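Local coordinates for putative vitamin-B12 independent methionine synthase family protein (Listeria monocytogenes, PDB 1YPX), which probably transfers a methyl group from a methyltetrahydrofolate derivative to homocysteine to make methionine, with the help of zinc, at residues 110-121 / 171-181. Sequence-based numbering, arbitrary orientation.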
loop_
_atom_site.group_PDB
_atom_site.type_symbol
_atom_site.label_atom_id
_atom_site.label_comp_id
_atom_site.label_asym_id
_atom_site.label_seq_id
_atom_site.Cartn_x
_atom_site.Cartn_y
_atom_site.Cartn_z
ATOM N N ASP A 110 15.633 -14.180 -1.146
ATOM C CA ASP A 110 15.729 -14.055 -2.587
ATOM C C ASP A 110 14.375 -14.088 -3.274
ATOM O O ASP A 110 13.365 -14.452 -2.675
ATOM C CB ASP A 110 16.643 -15.148 -3.143
ATOM C CG ASP A 110 17.053 -14.888 -4.586
ATOM O OD1 ASP A 110 17.104 -13.710 -5.002
ATOM O OD2 ASP A 110 17.346 -15.862 -5.302
ATOM N N PHE A 111 14.363 -13.689 -4.540
ATOM C CA PHE A 111 13.140 -13.663 -5.317
ATOM C C PHE A 111 13.407 -14.365 -6.642
ATOM O O PHE A 111 14.431 -14.131 -7.281
ATOM C CB PHE A 111 12.711 -12.209 -5.547
ATOM C CG PHE A 111 11.431 -12.060 -6.319
ATOM C CD1 PHE A 111 11.348 -12.474 -7.652
ATOM C CD2 PHE A 111 10.310 -11.505 -5.721
ATOM C CE1 PHE A 111 10.172 -12.340 -8.377
ATOM C CE2 PHE A 111 9.131 -11.365 -6.434
ATOM C CZ PHE A 111 9.060 -11.787 -7.773
ATOM N N THR A 112 12.484 -15.225 -7.052
ATOM C CA THR A 112 12.637 -15.949 -8.304
ATOM C C THR A 112 11.317 -16.033 -9.035
ATOM O O THR A 112 11.147 -15.481 -10.122
ATOM C CB THR A 112 13.125 -17.378 -8.057
ATOM O OG1 THR A 112 14.456 -17.339 -7.537
ATOM C CG2 THR A 112 13.101 -18.174 -9.348
ATOM N N THR A 113 10.383 -16.748 -8.433
ATOM C CA THR A 113 9.069 -16.910 -9.015
ATOM C C THR A 113 8.045 -16.724 -7.915
ATOM O O THR A 113 7.881 -17.592 -7.056
ATOM C CB THR A 113 8.913 -18.303 -9.614
ATOM O OG1 THR A 113 9.316 -19.281 -8.644
ATOM C CG2 THR A 113 9.765 -18.436 -10.867
ATOM N N HIS A 114 7.365 -15.586 -7.936
ATOM C CA HIS A 114 6.349 -15.285 -6.935
ATOM C C HIS A 114 4.962 -15.407 -7.571
ATOM O O HIS A 114 4.794 -15.149 -8.759
ATOM C CB HIS A 114 6.574 -13.868 -6.388
ATOM C CG HIS A 114 6.007 -13.649 -5.018
ATOM N ND1 HIS A 114 4.661 -13.463 -4.786
ATOM C CD2 HIS A 114 6.611 -13.571 -3.808
ATOM C CE1 HIS A 114 4.461 -13.279 -3.493
ATOM N NE2 HIS A 114 5.626 -13.340 -2.879
ATOM N N PRO A 115 3.959 -15.843 -6.790
ATOM C CA PRO A 115 2.580 -16.000 -7.272
ATOM C C PRO A 115 1.904 -14.658 -7.565
ATOM O O PRO A 115 0.930 -14.595 -8.320
ATOM C CB PRO A 115 1.893 -16.730 -6.123
ATOM C CG PRO A 115 2.998 -17.471 -5.491
ATOM C CD PRO A 115 4.114 -16.484 -5.477
ATOM N N PHE A 116 2.416 -13.592 -6.958
ATOM C CA PHE A 116 1.862 -12.262 -7.154
ATOM C C PHE A 116 2.032 -11.752 -8.575
ATOM O O PHE A 116 1.355 -10.815 -8.972
ATOM C CB PHE A 116 2.504 -11.278 -6.166
ATOM C CG PHE A 116 1.891 -11.304 -4.796
ATOM C CD1 PHE A 116 1.419 -12.493 -4.255
ATOM C CD2 PHE A 116 1.817 -10.136 -4.035
ATOM C CE1 PHE A 116 0.876 -12.532 -2.969
ATOM C CE2 PHE A 116 1.278 -10.150 -2.741
ATOM C CZ PHE A 116 0.807 -11.348 -2.210
ATOM N N ILE A 117 2.919 -12.375 -9.344
ATOM C CA ILE A 117 3.157 -11.955 -10.729
ATOM C C ILE A 117 1.983 -12.250 -11.661
ATOM O O ILE A 117 1.611 -11.403 -12.482
ATOM C CB ILE A 117 4.408 -12.615 -11.302
ATOM C CG1 ILE A 117 5.602 -12.334 -10.381
ATOM C CG2 ILE A 117 4.701 -12.054 -12.685
ATOM C CD1 ILE A 117 5.980 -10.864 -10.315
ATOM N N GLU A 118 1.398 -13.446 -11.526
ATOM C CA GLU A 118 0.249 -13.848 -12.347
ATOM C C GLU A 118 -0.984 -13.136 -11.806
ATOM O O GLU A 118 -1.898 -12.812 -12.569
ATOM C CB GLU A 118 -0.010 -15.366 -12.265
ATOM C CG GLU A 118 -0.128 -16.167 -13.591
ATOM C CD GLU A 118 -0.981 -15.520 -14.707
ATOM O OE1 GLU A 118 -2.223 -15.425 -14.590
ATOM O OE2 GLU A 118 -0.378 -15.124 -15.726
ATOM N N ASP A 119 -1.036 -12.920 -10.489
ATOM C CA ASP A 119 -2.205 -12.238 -9.914
ATOM C C ASP A 119 -2.251 -10.813 -10.473
ATOM O O ASP A 119 -3.326 -10.239 -10.618
ATOM C CB ASP A 119 -2.163 -12.175 -8.369
ATOM C CG ASP A 119 -2.050 -13.550 -7.709
ATOM O OD1 ASP A 119 -2.398 -14.578 -8.337
ATOM O OD2 ASP A 119 -1.621 -13.597 -6.532
ATOM N N PHE A 120 -1.089 -10.244 -10.791
ATOM C CA PHE A 120 -1.084 -8.896 -11.347
ATOM C C PHE A 120 -1.548 -8.953 -12.803
ATOM O O PHE A 120 -2.467 -8.230 -13.205
ATOM C CB PHE A 120 0.295 -8.261 -11.283
ATOM C CG PHE A 120 0.328 -6.897 -11.883
ATOM C CD1 PHE A 120 -0.344 -5.844 -11.265
ATOM C CD2 PHE A 120 0.941 -6.680 -13.118
ATOM C CE1 PHE A 120 -0.416 -4.596 -11.865
ATOM C CE2 PHE A 120 0.876 -5.437 -13.731
ATOM C CZ PHE A 120 0.194 -4.386 -13.106
ATOM N N ILE A 121 -0.902 -9.818 -13.583
ATOM C CA ILE A 121 -1.248 -10.024 -14.978
ATOM C C ILE A 121 -2.774 -10.183 -15.069
ATOM O O ILE A 121 -3.419 -9.630 -15.961
ATOM C CB ILE A 121 -0.557 -11.306 -15.527
ATOM C CG1 ILE A 121 0.954 -11.140 -15.503
ATOM C CG2 ILE A 121 -0.995 -11.593 -16.942
ATOM C CD1 ILE A 121 1.701 -12.432 -15.776
ATOM N N LYS A 171 14.610 -7.025 -7.421
ATOM C CA LYS A 171 14.161 -8.053 -8.348
ATOM C C LYS A 171 12.637 -8.179 -8.339
ATOM O O LYS A 171 12.029 -8.404 -9.386
ATOM C CB LYS A 171 14.819 -9.406 -8.011
ATOM C CG LYS A 171 16.363 -9.367 -7.977
ATOM C CD LYS A 171 17.006 -10.727 -8.291
ATOM C CE LYS A 171 17.215 -11.618 -7.055
ATOM N NZ LYS A 171 18.575 -11.451 -6.383
ATOM N N ALA A 172 12.013 -8.030 -7.170
ATOM C CA ALA A 172 10.552 -8.127 -7.060
ATOM C C ALA A 172 9.883 -7.042 -7.892
ATOM O O ALA A 172 9.007 -7.310 -8.715
ATOM C CB ALA A 172 10.120 -7.990 -5.602
ATOM N N ILE A 173 10.311 -5.808 -7.666
ATOM C CA ILE A 173 9.763 -4.676 -8.382
ATOM C C ILE A 173 9.936 -4.844 -9.886
ATOM O O ILE A 173 9.013 -4.602 -10.661
ATOM C CB ILE A 173 10.446 -3.380 -7.933
ATOM C CG1 ILE A 173 10.120 -3.108 -6.471
ATOM C CG2 ILE A 173 10.001 -2.246 -8.797
ATOM C CD1 ILE A 173 10.815 -1.911 -5.906
ATOM N N GLN A 174 11.128 -5.260 -10.291
ATOM C CA GLN A 174 11.415 -5.451 -11.695
ATOM C C GLN A 174 10.440 -6.478 -12.274
ATOM O O GLN A 174 9.881 -6.283 -13.365
ATOM C CB GLN A 174 12.865 -5.921 -11.870
ATOM C CG GLN A 174 13.432 -5.720 -13.267
ATOM C CD GLN A 174 13.361 -4.273 -13.726
ATOM O OE1 GLN A 174 13.860 -3.365 -13.049
ATOM N NE2 GLN A 174 12.739 -4.047 -14.881
ATOM N N ALA A 175 10.208 -7.564 -11.544
ATOM C CA ALA A 175 9.288 -8.589 -12.031
ATOM C C ALA A 175 7.884 -8.025 -12.213
ATOM O O ALA A 175 7.188 -8.414 -13.150
ATOM C CB ALA A 175 9.263 -9.777 -11.077
ATOM N N PHE A 176 7.470 -7.119 -11.316
ATOM C CA PHE A 176 6.144 -6.474 -11.399
ATOM C C PHE A 176 6.128 -5.513 -12.577
ATOM O O PHE A 176 5.161 -5.456 -13.342
ATOM C CB PHE A 176 5.815 -5.680 -10.123
ATOM C CG PHE A 176 5.094 -6.482 -9.080
ATOM C CD1 PHE A 176 3.810 -6.951 -9.301
ATOM C CD2 PHE A 176 5.705 -6.789 -7.879
ATOM C CE1 PHE A 176 3.148 -7.707 -8.336
ATOM C CE2 PHE A 176 5.049 -7.545 -6.917
ATOM C CZ PHE A 176 3.775 -8.004 -7.148
ATOM N N TYR A 177 7.204 -4.746 -12.714
ATOM C CA TYR A 177 7.282 -3.805 -13.815
ATOM C C TYR A 177 7.140 -4.579 -15.114
ATOM O O TYR A 177 6.255 -4.299 -15.913
ATOM C CB TYR A 177 8.611 -3.062 -13.806
ATOM C CG TYR A 177 8.707 -2.056 -14.915
ATOM C CD1 TYR A 177 8.180 -0.777 -14.774
ATOM C CD2 TYR A 177 9.306 -2.390 -16.122
ATOM C CE1 TYR A 177 8.254 0.149 -15.818
ATOM C CE2 TYR A 177 9.383 -1.477 -17.164
ATOM C CZ TYR A 177 8.860 -0.213 -17.009
ATOM O OH TYR A 177 8.952 0.676 -18.059
ATOM N N ASP A 178 8.006 -5.568 -15.306
ATOM C CA ASP A 178 7.982 -6.383 -16.518
ATOM C C ASP A 178 6.585 -6.916 -16.797
ATOM O O ASP A 178 6.170 -7.012 -17.956
ATOM C CB ASP A 178 8.952 -7.557 -16.388
ATOM C CG ASP A 178 10.357 -7.120 -16.028
ATOM O OD1 ASP A 178 11.191 -7.999 -15.719
ATOM O OD2 ASP A 178 10.639 -5.902 -16.053
ATOM N N ALA A 179 5.868 -7.277 -15.735
ATOM C CA ALA A 179 4.513 -7.806 -15.859
ATOM C C ALA A 179 3.569 -6.711 -16.322
ATOM O O ALA A 179 2.414 -6.973 -16.675
ATOM C CB ALA A 179 4.048 -8.372 -14.527
ATOM N N GLY A 180 4.075 -5.480 -16.313
ATOM C CA GLY A 180 3.286 -4.338 -16.743
ATOM C C GLY A 180 2.742 -3.426 -15.648
ATOM O O GLY A 180 1.806 -2.675 -15.890
ATOM N N CYS A 181 3.328 -3.473 -14.457
ATOM C CA CYS A 181 2.859 -2.647 -13.363
ATOM C C CYS A 181 3.512 -1.273 -13.388
ATOM O O CYS A 181 4.737 -1.161 -13.452
ATOM C CB CYS A 181 3.147 -3.343 -12.034
ATOM S SG CYS A 181 2.413 -2.564 -10.566
#
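Two neighbouring helices on the outside of a TIM-barrel-like domain, 116-127 and 158-178, pack here through Ile117 and Phe120 against Ala175 and Phe176, and against Ala179 near the end of 171-181. The axes of 116-121 and 171-178 run in nearly the same direction, 28° apart and 9.8 Å at their closest. The small alanines facing the first helix leave room for its side chains: Ile117 lays CD1 on Ala175 CB at 3.5 Å, while its CG2 branch lies 4.2 Å from Ala179 CB. The Phe176 ring reaches the first helix with its edge, CZ 3.6 Å from Phe116 CB and CE1 beside Phe120 CB. Phe176 also touches Gln135 and Ile137 of strand 132-138, and Phe120 touches Ala133 of the same strand, so both helices rest on the parallel barrel sheet. Phe120, whose chi1 of 178° swings CG away from its own N, reaches across to the Schellman motif at Gly180, just after helix 158-178. There Cys181 CB sits over one face of the Phe120 ring, 3.7 Å from its centroid, and Cys181 SG makes an oblique sulfur-aromatic contact. Before helix 116-127, Phe111 lies along the second helix, its ring face under Ala172 CA, 3.8 Å from the centroid, and its CE1 near Ala175 CB. Further out, Lys171 bends its chain to bring NZ within 3.0 Å of Asp110 OD1, a salt bridge. His114 ND1 caps helix 116-127, accepting from Phe116 N in its ring plane.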